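Local coordinates for 5'-Methylthioadenosine Nucleosidase (Arabidopsis thaliana, PDB 2H8G), which is a nucleosidase of the phosphorylase superfamily that binds adenine in a pocket of its mixed alpha/beta fold, at residues V68-R73 / F258-N263; D135-D140 / I172-T177; L198-G203 / F219-T224. All coordinates share one frame; numbering follows the deposited sequence.

Interaction 1: V68-R73 / F258-N263; sequences VHKDLR and FINGRN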
loop_
_atom_site.group_PDB
_atom_site.type_symbol
_atom_site.label_atom_id
_atom_site.label_comp_id
_atom_site.label_asym_id
_atom_site.label_seq_id
_atom_site.Cartn_x
_atom_site.Cartn_y
_atom_site.Cartn_z
ATOM N N VAL A 68 26.546 -12.809 -2.934
ATOM C CA VAL A 68 26.453 -14.131 -3.533
ATOM C C VAL A 68 26.801 -15.223 -2.532
ATOM O O VAL A 68 27.781 -15.120 -1.792
ATOM C CB VAL A 68 27.399 -14.262 -4.749
ATOM C CG1 VAL A 68 27.216 -15.621 -5.403
ATOM C CG2 VAL A 68 27.126 -13.145 -5.746
ATOM N N HIS A 69 25.977 -16.263 -2.508
ATOM C CA HIS A 69 26.190 -17.395 -1.621
ATOM C C HIS A 69 26.031 -18.650 -2.461
ATOM O O HIS A 69 24.932 -18.964 -2.918
ATOM C CB HIS A 69 25.163 -17.400 -0.489
ATOM C CG HIS A 69 25.401 -18.469 0.530
ATOM N ND1 HIS A 69 26.524 -18.498 1.328
ATOM C CD2 HIS A 69 24.669 -19.556 0.871
ATOM C CE1 HIS A 69 26.474 -19.555 2.118
ATOM N NE2 HIS A 69 25.359 -20.214 1.861
ATOM N N LYS A 70 27.134 -19.361 -2.670
ATOM C CA LYS A 70 27.122 -20.577 -3.470
ATOM C C LYS A 70 26.589 -20.289 -4.867
ATOM O O LYS A 70 27.139 -19.456 -5.586
ATOM C CB LYS A 70 26.273 -21.654 -2.790
ATOM C CG LYS A 70 26.806 -22.080 -1.430
ATOM C CD LYS A 70 25.908 -23.112 -0.771
ATOM C CE LYS A 70 26.414 -23.467 0.619
ATOM N NZ LYS A 70 25.530 -24.452 1.305
ATOM N N ASP A 71 25.512 -20.967 -5.248
ATOM C CA ASP A 71 24.928 -20.782 -6.570
ATOM C C ASP A 71 23.701 -19.874 -6.558
ATOM O O ASP A 71 22.879 -19.922 -7.473
ATOM C CB ASP A 71 24.548 -22.140 -7.166
ATOM C CG ASP A 71 25.697 -23.133 -7.136
ATOM O OD1 ASP A 71 26.060 -23.597 -6.033
ATOM O OD2 ASP A 71 26.242 -23.447 -8.216
ATOM N N LEU A 72 23.579 -19.043 -5.529
ATOM C CA LEU A 72 22.434 -18.145 -5.425
ATOM C C LEU A 72 22.794 -16.675 -5.280
ATOM O O LEU A 72 23.667 -16.308 -4.493
ATOM C CB LEU A 72 21.552 -18.540 -4.235
ATOM C CG LEU A 72 20.680 -19.792 -4.323
ATOM C CD1 LEU A 72 20.015 -20.030 -2.973
ATOM C CD2 LEU A 72 19.632 -19.617 -5.410
ATOM N N ARG A 73 22.112 -15.835 -6.051
ATOM C CA ARG A 73 22.306 -14.399 -5.966
ATOM C C ARG A 73 21.326 -13.986 -4.879
ATOM O O ARG A 73 20.147 -14.329 -4.949
ATOM C CB ARG A 73 21.936 -13.715 -7.283
ATOM C CG ARG A 73 22.913 -13.967 -8.419
ATOM C CD ARG A 73 22.452 -13.282 -9.698
ATOM N NE ARG A 73 23.479 -13.308 -10.737
ATOM C CZ ARG A 73 24.644 -12.675 -10.650
ATOM N NH1 ARG A 73 24.935 -11.961 -9.570
ATOM N NH2 ARG A 73 25.522 -12.752 -11.642
ATOM N N PHE A 258 19.013 -24.308 2.042
ATOM C CA PHE A 258 18.123 -25.365 1.572
ATOM C C PHE A 258 17.749 -25.110 0.114
ATOM O O PHE A 258 17.764 -26.022 -0.715
ATOM C CB PHE A 258 16.844 -25.404 2.405
ATOM C CG PHE A 258 15.874 -26.465 1.970
ATOM C CD1 PHE A 258 16.034 -27.783 2.382
ATOM C CD2 PHE A 258 14.811 -26.149 1.131
ATOM C CE1 PHE A 258 15.147 -28.772 1.967
ATOM C CE2 PHE A 258 13.919 -27.133 0.709
ATOM C CZ PHE A 258 14.087 -28.446 1.129
ATOM N N ILE A 259 17.406 -23.861 -0.185
ATOM C CA ILE A 259 17.013 -23.462 -1.534
ATOM C C ILE A 259 18.128 -23.632 -2.562
ATOM O O ILE A 259 17.874 -24.009 -3.707
ATOM C CB ILE A 259 16.548 -21.988 -1.554
ATOM C CG1 ILE A 259 15.233 -21.855 -0.785
ATOM C CG2 ILE A 259 16.389 -21.498 -2.989
ATOM C CD1 ILE A 259 14.762 -20.422 -0.632
ATOM N N ASN A 260 19.359 -23.353 -2.151
ATOM C CA ASN A 260 20.501 -23.456 -3.050
ATOM C C ASN A 260 20.563 -24.803 -3.761
ATOM O O ASN A 260 20.436 -25.854 -3.138
ATOM C CB ASN A 260 21.798 -23.205 -2.274
ATOM C CG ASN A 260 23.032 -23.284 -3.157
ATOM O OD1 ASN A 260 23.667 -24.336 -3.267
ATOM N ND2 ASN A 260 23.371 -22.173 -3.801
ATOM N N GLY A 261 20.739 -24.757 -5.078
ATOM C CA GLY A 261 20.828 -25.974 -5.864
ATOM C C GLY A 261 19.497 -26.601 -6.233
ATOM O O GLY A 261 19.442 -27.509 -7.062
ATOM N N ARG A 262 18.417 -26.126 -5.620
ATOM C CA ARG A 262 17.093 -26.665 -5.897
ATOM C C ARG A 262 16.317 -25.777 -6.856
ATOM O O ARG A 262 16.602 -24.586 -6.985
ATOM C CB ARG A 262 16.283 -26.788 -4.602
ATOM C CG ARG A 262 16.771 -27.832 -3.615
ATOM C CD ARG A 262 15.955 -27.759 -2.328
ATOM N NE ARG A 262 16.414 -28.717 -1.327
ATOM C CZ ARG A 262 16.065 -29.998 -1.296
ATOM N NH1 ARG A 262 15.240 -30.487 -2.213
ATOM N NH2 ARG A 262 16.550 -30.794 -0.354
ATOM N N ASN A 263 15.340 -26.365 -7.537
ATOM C CA ASN A 263 14.491 -25.593 -8.431
ATOM C C ASN A 263 13.175 -25.421 -7.677
ATOM O O ASN A 263 12.934 -26.112 -6.689
ATOM C CB ASN A 263 14.273 -26.312 -9.766
ATOM C CG ASN A 263 13.819 -27.739 -9.597
ATOM O OD1 ASN A 263 12.845 -28.015 -8.898
ATOM N ND2 ASN A 263 14.522 -28.661 -10.245
#
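The side chains of L72 and N260 run antiparallel past one another where the tip of a beta hairpin meets the C-terminal end of helix 233-259. CD1 of L72 lies 3.5 Å from CA of N260 and 3.7 Å from its CB, while on the helix side the same methyl reaches CG2 of I259 at 3.9 Å. CG of N260, anti to the backbone N (chi1 -179°), lies 3.6 Å from K70 CB and 3.7 Å from K70 CD; the lysine passes at a slant, its aliphatic part against the flat amide. D71 meets N260 at about a right angle, its carboxylate plane turned 49° from the amide plane. Both backbones turn tightly here. H69 to L72 form a type II' turn closed by L72 N to H69 O (2.9 Å), and I259 to R262 form a type II turn closed by R262 N to I259 O (2.9 Å), with N260 the first residue to leave helical geometry. H69 NE2 and K70 NZ are both hydrogen-bonded to OD1 of N257, in the last turn of helix 233-259. H69-L72 is the two-residue type II' turn of a beta hairpin linking antiparallel strands 63-69 and 72-78 at the edge of the fold, with the end of helix 233-259 beside it; L72 and I259 both also pack on I26.

Interaction 2: D135-D140 / I172-T177; sequences DVVFHD and IGRLST
R174 crosses D135 at a slant, its CB already 3.1 Å from D135 OD1. CG and CD pass the same oxygen in turn, and the chain bends at chi3 (-67°), which sets NE against the carboxylate. NE donates to D135 OD1 at 2.7 Å, and at the tip NH2 donates to D135 OD2 at 2.9 Å, a side-on grip with one nitrogen for each oxygen. Both oxygens lie close to the guanidinium plane, yet the two nitrogens come from above the carboxylate, whose plane is 49° from that of the guanidinium. NH1 turns elsewhere, to the carbonyl of N194. Beneath this pair the strands run parallel in one sheet: L175 N bonds to D135 O (3.1 Å), V137 N to L175 O (3.0 Å), T177 N to V137 O (2.8 Å) and H139 N to T177 O (2.9 Å). V136 CG2 meets L175 CG at 4.0 Å on the sheet face that also carries F138 and T177, whereas V137 and S176 lie on the other. Beyond the strand, T177 O sits over one face of the H139 ring. D135 is buried, and R174 NH2 and Q157 NE2 both donate to its OD2, which would probably help keep a carboxylate with little access to water ionised.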
loop_
_atom_site.group_PDB
_atom_site.type_symbol
_atom_site.label_atom_id
_atom_site.label_comp_id
_atom_site.label_asym_id
_atom_site.label_seq_id
_atom_site.Cartn_x
_atom_site.Cartn_y
_atom_site.Cartn_z
ATOM N N ASP A 135 -1.047 -19.175 4.515
ATOM C CA ASP A 135 -1.766 -18.204 3.700
ATOM C C ASP A 135 -1.823 -16.896 4.468
ATOM O O ASP A 135 -1.504 -16.850 5.656
ATOM C CB ASP A 135 -3.178 -18.684 3.323
ATOM C CG ASP A 135 -3.990 -19.145 4.512
ATOM O OD1 ASP A 135 -3.723 -18.700 5.644
ATOM O OD2 ASP A 135 -4.923 -19.949 4.300
ATOM N N VAL A 136 -2.229 -15.835 3.786
ATOM C CA VAL A 136 -2.260 -14.522 4.402
ATOM C C VAL A 136 -3.522 -13.744 4.059
ATOM O O VAL A 136 -4.094 -13.912 2.988
ATOM C CB VAL A 136 -1.013 -13.722 3.962
ATOM C CG1 VAL A 136 -1.046 -13.497 2.450
ATOM C CG2 VAL A 136 -0.930 -12.418 4.723
ATOM N N VAL A 137 -3.950 -12.902 4.990
ATOM C CA VAL A 137 -5.136 -12.074 4.821
ATOM C C VAL A 137 -4.904 -10.712 5.466
ATOM O O VAL A 137 -3.921 -10.527 6.192
ATOM C CB VAL A 137 -6.373 -12.701 5.524
ATOM C CG1 VAL A 137 -6.717 -14.035 4.894
ATOM C CG2 VAL A 137 -6.101 -12.879 7.014
ATOM N N PHE A 138 -5.800 -9.768 5.178
ATOM C CA PHE A 138 -5.773 -8.433 5.795
ATOM C C PHE A 138 -6.915 -8.424 6.809
ATOM O O PHE A 138 -7.965 -9.011 6.551
ATOM C CB PHE A 138 -6.108 -7.303 4.811
ATOM C CG PHE A 138 -5.039 -6.996 3.805
ATOM C CD1 PHE A 138 -5.052 -7.602 2.558
ATOM C CD2 PHE A 138 -4.059 -6.046 4.076
ATOM C CE1 PHE A 138 -4.112 -7.261 1.587
ATOM C CE2 PHE A 138 -3.113 -5.699 3.115
ATOM C CZ PHE A 138 -3.140 -6.304 1.869
ATOM N N HIS A 139 -6.729 -7.753 7.942
ATOM C CA HIS A 139 -7.808 -7.654 8.924
ATOM C C HIS A 139 -8.324 -6.224 9.069
ATOM O O HIS A 139 -9.291 -5.991 9.792
ATOM C CB HIS A 139 -7.385 -8.189 10.303
ATOM C CG HIS A 139 -6.092 -7.631 10.815
ATOM N ND1 HIS A 139 -5.974 -6.367 11.358
ATOM C CD2 HIS A 139 -4.859 -8.182 10.877
ATOM C CE1 HIS A 139 -4.720 -6.168 11.732
ATOM N NE2 HIS A 139 -4.025 -7.254 11.451
ATOM N N ASP A 140 -7.711 -5.267 8.371
ATOM C CA ASP A 140 -8.138 -3.876 8.484
ATOM C C ASP A 140 -8.620 -3.205 7.200
ATOM O O ASP A 140 -8.596 -1.978 7.086
ATOM C CB ASP A 140 -7.017 -3.038 9.117
ATOM C CG ASP A 140 -5.809 -2.877 8.206
ATOM O OD1 ASP A 140 -5.670 -3.649 7.233
ATOM O OD2 ASP A 140 -4.984 -1.974 8.486
ATOM N N ILE A 172 3.719 -23.701 11.330
ATOM C CA ILE A 172 3.029 -23.017 10.248
ATOM C C ILE A 172 1.710 -22.444 10.752
ATOM O O ILE A 172 1.167 -22.890 11.761
ATOM C CB ILE A 172 2.768 -23.977 9.057
ATOM C CG1 ILE A 172 2.275 -23.183 7.844
ATOM C CG2 ILE A 172 1.761 -25.036 9.457
ATOM C CD1 ILE A 172 2.271 -23.965 6.538
ATOM N N GLY A 173 1.214 -21.430 10.056
ATOM C CA GLY A 173 -0.038 -20.818 10.447
ATOM C C GLY A 173 -0.403 -19.707 9.493
ATOM O O GLY A 173 0.389 -19.343 8.621
ATOM N N ARG A 174 -1.612 -19.181 9.648
ATOM C CA ARG A 174 -2.091 -18.092 8.810
ATOM C C ARG A 174 -1.624 -16.769 9.405
ATOM O O ARG A 174 -1.551 -16.616 10.625
ATOM C CB ARG A 174 -3.626 -18.121 8.730
ATOM C CG ARG A 174 -4.244 -16.850 8.169
ATOM C CD ARG A 174 -5.743 -17.000 7.958
ATOM N NE ARG A 174 -6.036 -17.963 6.902
ATOM C CZ ARG A 174 -7.263 -18.304 6.521
ATOM N NH1 ARG A 174 -8.318 -17.762 7.112
ATOM N NH2 ARG A 174 -7.430 -19.180 5.540
ATOM N N LEU A 175 -1.305 -15.824 8.522
ATOM C CA LEU A 175 -0.844 -14.497 8.898
ATOM C C LEU A 175 -1.926 -13.464 8.578
ATOM O O LEU A 175 -2.531 -13.510 7.508
ATOM C CB LEU A 175 0.425 -14.150 8.108
ATOM C CG LEU A 175 0.960 -12.716 8.226
ATOM C CD1 LEU A 175 1.345 -12.434 9.662
ATOM C CD2 LEU A 175 2.163 -12.531 7.303
ATOM N N SER A 176 -2.167 -12.540 9.503
ATOM C CA SER A 176 -3.155 -11.488 9.294
ATOM C C SER A 176 -2.419 -10.153 9.379
ATOM O O SER A 176 -1.749 -9.856 10.381
ATOM C CB SER A 176 -4.265 -11.577 10.345
ATOM O OG SER A 176 -5.329 -10.707 10.007
ATOM N N THR A 177 -2.550 -9.370 8.315
ATOM C CA THR A 177 -1.881 -8.086 8.159
ATOM C C THR A 177 -2.774 -6.869 8.345
ATOM O O THR A 177 -3.931 -6.867 7.931
ATOM C CB THR A 177 -1.271 -8.000 6.737
ATOM O OG1 THR A 177 -0.305 -9.047 6.579
ATOM C CG2 THR A 177 -0.630 -6.640 6.485
#

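Interaction 3: L198-G203 / F219-T224; sequences LKDMEG and FLKAVT. With ADE (adenine), chain C.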
loop_
_atom_site.group_PDB
_atom_site.type_symbol
_atom_site.label_atom_id
_atom_site.label_comp_id
_atom_site.label_asym_id
_atom_site.label_seq_id
_atom_site.Cartn_x
_atom_site.Cartn_y
_atom_site.Cartn_z
ATOM N N LEU A 198 -0.663 -15.563 13.424
ATOM C CA LEU A 198 0.301 -14.459 13.423
ATOM C C LEU A 198 -0.294 -13.138 12.952
ATOM O O LEU A 198 -1.225 -13.117 12.146
ATOM C CB LEU A 198 1.467 -14.819 12.502
ATOM C CG LEU A 198 2.031 -16.233 12.650
ATOM C CD1 LEU A 198 2.874 -16.573 11.429
ATOM C CD2 LEU A 198 2.839 -16.345 13.932
ATOM N N LYS A 199 0.282 -12.041 13.433
ATOM C CA LYS A 199 -0.180 -10.700 13.098
ATOM C C LYS A 199 1.014 -9.819 12.747
ATOM O O LYS A 199 1.987 -9.752 13.507
ATOM C CB LYS A 199 -0.936 -10.114 14.301
ATOM C CG LYS A 199 -1.436 -8.690 14.139
ATOM C CD LYS A 199 -2.109 -8.210 15.436
ATOM C CE LYS A 199 -2.647 -6.801 15.303
ATOM N NZ LYS A 199 -1.568 -5.802 15.046
ATOM N N ASP A 200 0.952 -9.152 11.596
ATOM C CA ASP A 200 2.051 -8.276 11.188
ATOM C C ASP A 200 1.534 -7.037 10.470
ATOM O O ASP A 200 0.334 -6.753 10.489
ATOM C CB ASP A 200 3.047 -9.016 10.292
ATOM C CG ASP A 200 2.563 -9.151 8.866
ATOM O OD1 ASP A 200 3.411 -9.301 7.957
ATOM O OD2 ASP A 200 1.334 -9.123 8.645
ATOM N N MET A 201 2.437 -6.303 9.829
ATOM C CA MET A 201 2.054 -5.076 9.153
ATOM C C MET A 201 2.405 -4.987 7.671
ATOM O O MET A 201 2.184 -3.940 7.065
ATOM C CB MET A 201 2.660 -3.878 9.899
ATOM C CG MET A 201 2.127 -3.711 11.314
ATOM S SD MET A 201 3.056 -2.537 12.323
ATOM C CE MET A 201 2.684 -1.029 11.493
ATOM N N GLU A 202 2.918 -6.066 7.079
ATOM C CA GLU A 202 3.294 -6.024 5.657
ATOM C C GLU A 202 2.936 -7.244 4.802
ATOM O O GLU A 202 2.700 -7.107 3.601
ATOM C CB GLU A 202 4.806 -5.824 5.502
ATOM C CG GLU A 202 5.388 -4.518 6.036
ATOM C CD GLU A 202 5.717 -4.562 7.516
ATOM O OE1 GLU A 202 6.075 -5.654 8.018
ATOM O OE2 GLU A 202 5.643 -3.492 8.164
ATOM N N GLY A 203 2.929 -8.422 5.414
ATOM C CA GLY A 203 2.692 -9.661 4.685
ATOM C C GLY A 203 1.687 -9.732 3.550
ATOM O O GLY A 203 2.037 -10.070 2.417
ATOM N N PHE A 219 7.058 -16.743 3.458
ATOM C CA PHE A 219 7.162 -15.856 4.608
ATOM C C PHE A 219 7.825 -16.515 5.803
ATOM O O PHE A 219 7.528 -17.662 6.136
ATOM C CB PHE A 219 5.777 -15.375 5.065
ATOM C CG PHE A 219 4.948 -14.763 3.974
ATOM C CD1 PHE A 219 4.280 -15.570 3.060
ATOM C CD2 PHE A 219 4.839 -13.382 3.852
ATOM C CE1 PHE A 219 3.513 -15.006 2.037
ATOM C CE2 PHE A 219 4.079 -12.812 2.837
ATOM C CZ PHE A 219 3.415 -13.625 1.930
ATOM N N LEU A 220 8.735 -15.786 6.438
ATOM C CA LEU A 220 9.390 -16.260 7.650
ATOM C C LEU A 220 9.014 -15.187 8.659
ATOM O O LEU A 220 9.435 -14.034 8.539
ATOM C CB LEU A 220 10.907 -16.328 7.475
ATOM C CG LEU A 220 11.388 -17.326 6.420
ATOM C CD1 LEU A 220 12.901 -17.240 6.297
ATOM C CD2 LEU A 220 10.958 -18.740 6.801
ATOM N N LYS A 221 8.193 -15.557 9.633
ATOM C CA LYS A 221 7.726 -14.598 10.625
ATOM C C LYS A 221 8.099 -15.042 12.030
ATOM O O LYS A 221 7.660 -16.093 12.502
ATOM C CB LYS A 221 6.207 -14.427 10.485
ATOM C CG LYS A 221 5.792 -13.818 9.135
ATOM C CD LYS A 221 6.092 -12.321 9.066
ATOM C CE LYS A 221 6.018 -11.793 7.627
ATOM N NZ LYS A 221 6.050 -10.300 7.577
ATOM N N ALA A 222 8.926 -14.229 12.682
ATOM C CA ALA A 222 9.422 -14.522 14.022
ATOM C C ALA A 222 8.622 -13.784 15.095
ATOM O O ALA A 222 8.520 -12.555 15.080
ATOM C CB ALA A 222 10.894 -14.151 14.106
ATOM N N VAL A 223 8.065 -14.550 16.030
ATOM C CA VAL A 223 7.232 -14.005 17.102
ATOM C C VAL A 223 7.989 -13.252 18.187
ATOM O O VAL A 223 8.800 -13.831 18.911
ATOM C CB VAL A 223 6.402 -15.132 17.764
ATOM C CG1 VAL A 223 5.495 -14.559 18.847
ATOM C CG2 VAL A 223 5.563 -15.840 16.709
ATOM N N THR A 224 7.703 -11.959 18.293
ATOM C CA THR A 224 8.334 -11.102 19.299
ATOM C C THR A 224 7.408 -10.797 20.469
ATOM O O THR A 224 7.859 -10.373 21.532
ATOM C CB THR A 224 8.774 -9.749 18.704
ATOM O OG1 THR A 224 7.694 -9.174 17.952
ATOM C CG2 THR A 224 9.988 -9.927 17.810
HETATM N N9 ADE C . 5.148 -6.836 14.738
HETATM C C8 ADE C . 5.537 -7.366 15.919
HETATM N N7 ADE C . 4.518 -7.579 16.785
HETATM C C5 ADE C . 3.413 -7.151 16.100
HETATM C C6 ADE C . 2.005 -7.089 16.410
HETATM N N6 ADE C . 1.540 -7.500 17.584
HETATM N N1 ADE C . 1.131 -6.570 15.426
HETATM C C2 ADE C . 1.629 -6.147 14.217
HETATM N N3 ADE C . 2.964 -6.173 13.836
HETATM C C4 ADE C . 3.784 -6.688 14.825
HETATM O O HOH W 1 7.539 -7.536 6.791
#
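D200, which lines the adenine pocket, meets K221 on the side of strand 198-200 turned toward strand 217-226. The two side chains cross at about a right angle, and K221 NZ forms a salt bridge with D200 OD1 (2.8 Å), arriving on the anti side of that oxygen. On the syn side the backbone N of G203 donates to the same OD1 at 2.7 Å. A further, weak bond runs from E202 N to D200 OD1. D200 OD2 in turn is held by the hydroxyl of T177, so both carboxylate oxygens are fixed. K221 NZ also bonds to N113 and, weakly, to a water that donates to E202 OE1. G203, lacking a side chain, lets D200 come close, and G203 O lies 3.4 Å from CE2 of F219, at the ring edge and near its plane. At the other end of the contact CD2 of L198 touches V223 CG2 at 3.9 Å, again with the side chains roughly perpendicular. Adenine is reached by neighbouring residues of both segments: K199 NZ donates to N1 (2.8 Å), M201 CG lies 3.6 Å from N3, and T224 OG1 is 3.5 Å from C8. D200 OD1, accepting from the backbone N three residues on, makes an Asx motif at the start of helix 203-212, a strand-to-helix turn that here forms part of the base pocket of a phosphorylase-superfamily fold.

Overall arrangement
All three contacts reach the one mixed sheet of the chain. Interactions 2 and 3 are neighbours, their centres 9 Å apart: strand 171-177 runs parallel to strand 198-200, and S176 N is probably bonded to L198 O at 2.9 Å. Interaction 2 thus lies beside strand 198-200, which with M201 lines the adenine pocket. Interaction 1 is remote, its centre about 28 Å from that of interaction 2 and 24 Å from that of interaction 3. Along the chain 135-140/172-177 closes before 198-203/219-224 opens, and both are nested within the loop closed by 68-73/258-263, where helix 233-259, following strand 217-226, ends.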